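Local atomic coordinates of monosaccharide ABC transporter substrate-binding protein, CUT2 family (Bradyrhizobium sp., PDB entry 4YHS), a protein that probably captures a monosaccharide or related solute in the periplasm and delivers it to a CUT2-family ABC transporter for uptake. Residues A[163-166]-A[167-171]. Sequence-based numbering, arbitrary orientation.
Sequences SFYT and MGAET
Met167 O is gripped twice by Thr171: OG1 donates to it at 2.8 Å, while the backbone N arrives from the opposite face of the carbonyl plane in a longer bond. Ser163 caps the helix. Its OG accepts from Tyr165 N at 3.0 Å, and its carbonyl O takes Met167 N. The i to i+4 backbone bonds from Gly168, Ala169 and Glu170 to Phe164, Tyr165 and Thr166 follow.

Three side-chain pairs line the outside of these turns. Phe164 CD1 lies 4.1 Å from Met167 CB, the ring and the selenomethionine chain crossing obliquely. With CG beside its backbone N (chi1 -59°), Met167 folds back over Ser163 O, then bends twice away from the first turn; the side chain also touches Ile327, Pro295 and Tyr277. Thr166 and Glu170 run side by side, CG2 4.1 Å from CG, and both touch Ile327. Tyr165 CE1 passes Ala169 CB at 4.3 Å, while its OH bonds to Asp209.

Phe164 also meets the Trp199 ring, and the nearest atoms of its side chain and the bound bis-tris are about 3 Å apart. This is an N-capped first stretch of an alpha-helix whose start borders the probable ligand cleft of a periplasmic binding protein.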
ATOM      1  N   SER A 163      -3.092  -0.930   6.711  1.00 16.21           N
ATOM      2  CA  SER A 163      -3.399  -2.355   6.938  1.00 16.86           C
ATOM      3  C   SER A 163      -4.048  -3.012   5.740  1.00 16.28           C
ATOM      4  O   SER A 163      -4.971  -2.428   5.154  1.00 16.25           O
ATOM      5  CB  SER A 163      -4.346  -2.503   8.142  1.00 22.16           C
ATOM      6  OG  SER A 163      -4.764  -3.854   8.308  1.00 22.40           O
ATOM      7  N   PHE A 164      -3.585  -4.225   5.383  1.00 16.91           N
ATOM      8  CA  PHE A 164      -4.199  -4.978   4.292  1.00 16.19           C
ATOM      9  C   PHE A 164      -5.582  -5.489   4.717  1.00 14.12           C
ATOM     10  O   PHE A 164      -6.380  -5.816   3.861  1.00 14.72           O
ATOM     11  CB  PHE A 164      -3.299  -6.126   3.824  1.00 15.12           C
ATOM     12  CG  PHE A 164      -2.526  -5.797   2.560  1.00 13.34           C
ATOM     13  CD1 PHE A 164      -3.157  -5.790   1.336  1.00 21.29           C
ATOM     14  CD2 PHE A 164      -1.178  -5.480   2.626  1.00 25.57           C
ATOM     15  CE1 PHE A 164      -2.461  -5.469   0.181  1.00 27.78           C
ATOM     16  CE2 PHE A 164      -0.479  -5.175   1.474  1.00 27.87           C
ATOM     17  CZ  PHE A 164      -1.116  -5.167   0.260  1.00 27.92           C
ATOM     18  N   TYR A 165      -5.876  -5.508   6.027  1.00 13.31           N
ATOM     19  CA  TYR A 165      -7.241  -5.823   6.452  1.00 16.42           C
ATOM     20  C   TYR A 165      -8.179  -4.776   5.853  1.00 13.69           C
ATOM     21  O   TYR A 165      -9.222  -5.089   5.256  1.00 16.09           O
ATOM     22  CB  TYR A 165      -7.382  -5.831   7.978  1.00 17.26           C
ATOM     23  CG  TYR A 165      -8.799  -6.098   8.440  1.00 20.39           C
ATOM     24  CD1 TYR A 165      -9.713  -5.067   8.579  1.00 18.55           C
ATOM     25  CD2 TYR A 165      -9.228  -7.384   8.728  1.00 18.95           C
ATOM     26  CE1 TYR A 165     -11.004  -5.305   8.988  1.00 23.56           C
ATOM     27  CE2 TYR A 165     -10.530  -7.628   9.117  1.00 22.13           C
ATOM     28  CZ  TYR A 165     -11.401  -6.582   9.261  1.00 22.44           C
ATOM     29  OH  TYR A 165     -12.680  -6.817   9.673  1.00 23.55           O
ATOM     30  N   THR A 166      -7.776  -3.515   5.984  1.00 16.36           N
ATOM     31  CA  THR A 166      -8.583  -2.393   5.498  1.00 18.94           C
ATOM     32  C   THR A 166      -8.668  -2.365   3.975  1.00 16.92           C
ATOM     33  O   THR A 166      -9.715  -2.022   3.412  1.00 17.31           O
ATOM     34  CB  THR A 166      -8.012  -1.033   6.000  1.00 26.03           C
ATOM     35  OG1 THR A 166      -7.769  -1.119   7.400  1.00 32.98           O
ATOM     36  CG2 THR A 166      -8.980   0.133   5.694  1.00 26.35           C
HETATM   37  N   MSE A 167      -7.575  -2.687   3.282  1.00 13.03           N
HETATM   38  CA  MSE A 167      -7.658  -2.843   1.833  1.00 16.23           C
HETATM   39  C   MSE A 167      -8.708  -3.874   1.402  1.00 14.75           C
HETATM   40  O   MSE A 167      -9.485  -3.627   0.458  1.00 13.47           O
HETATM   41  CB  MSE A 167      -6.307  -3.242   1.250  1.00 13.24           C
HETATM   42  CG  MSE A 167      -5.195  -2.245   1.524  1.00 16.46           C
HETATM   43 SE   MSE A 167      -5.399  -0.627   0.443  1.00 23.96          SE
HETATM   44  CE  MSE A 167      -4.463  -1.307  -1.150  1.00 16.76           C
ATOM     45  N   GLY A 168      -8.708  -5.055   2.032  1.00 15.61           N
ATOM     46  CA  GLY A 168      -9.717  -6.054   1.720  1.00 17.38           C
ATOM     47  C   GLY A 168     -11.130  -5.591   2.079  1.00 19.37           C
ATOM     48  O   GLY A 168     -12.091  -5.773   1.326  1.00 16.27           O
ATOM     49  N   ALA A 169     -11.257  -4.979   3.253  1.00 16.42           N
ATOM     50  CA  ALA A 169     -12.538  -4.514   3.753  1.00 15.77           C
ATOM     51  C   ALA A 169     -13.177  -3.467   2.842  1.00 18.99           C
ATOM     52  O   ALA A 169     -14.362  -3.536   2.555  1.00 17.77           O
ATOM     53  CB  ALA A 169     -12.381  -3.951   5.149  1.00 17.19           C
ATOM     54  N   GLU A 170     -12.378  -2.517   2.366  1.00 16.35           N
ATOM     55  CA  GLU A 170     -12.909  -1.464   1.521  1.00 15.81           C
ATOM     56  C   GLU A 170     -13.364  -2.061   0.195  1.00 20.30           C
ATOM     57  O   GLU A 170     -14.385  -1.632  -0.396  1.00 19.20           O
ATOM     58  CB  GLU A 170     -11.865  -0.358   1.329  1.00 21.07           C
ATOM     59  CG  GLU A 170     -11.687   0.496   2.581  1.00 17.78           C
ATOM     60  CD  GLU A 170     -12.917   1.358   2.870  1.00 32.13           C
ATOM     61  OE1 GLU A 170     -13.706   1.604   1.936  1.00 37.12           O
ATOM     62  OE2 GLU A 170     -13.101   1.771   4.029  1.00 30.61           O
ATOM     63  N   THR A 171     -12.644  -3.080  -0.259  1.00 14.91           N
ATOM     64  CA  THR A 171     -12.980  -3.726  -1.524  1.00 12.73           C
ATOM     65  C   THR A 171     -14.351  -4.434  -1.348  1.00 13.44           C
ATOM     66  O   THR A 171     -15.253  -4.353  -2.209  1.00 18.64           O
ATOM     67  CB  THR A 171     -11.907  -4.731  -1.952  1.00 17.34           C
ATOM     68  OG1 THR A 171     -10.628  -4.081  -2.059  1.00 17.16           O
ATOM     69  CG2 THR A 171     -12.278  -5.319  -3.312  1.00 18.15           C
TER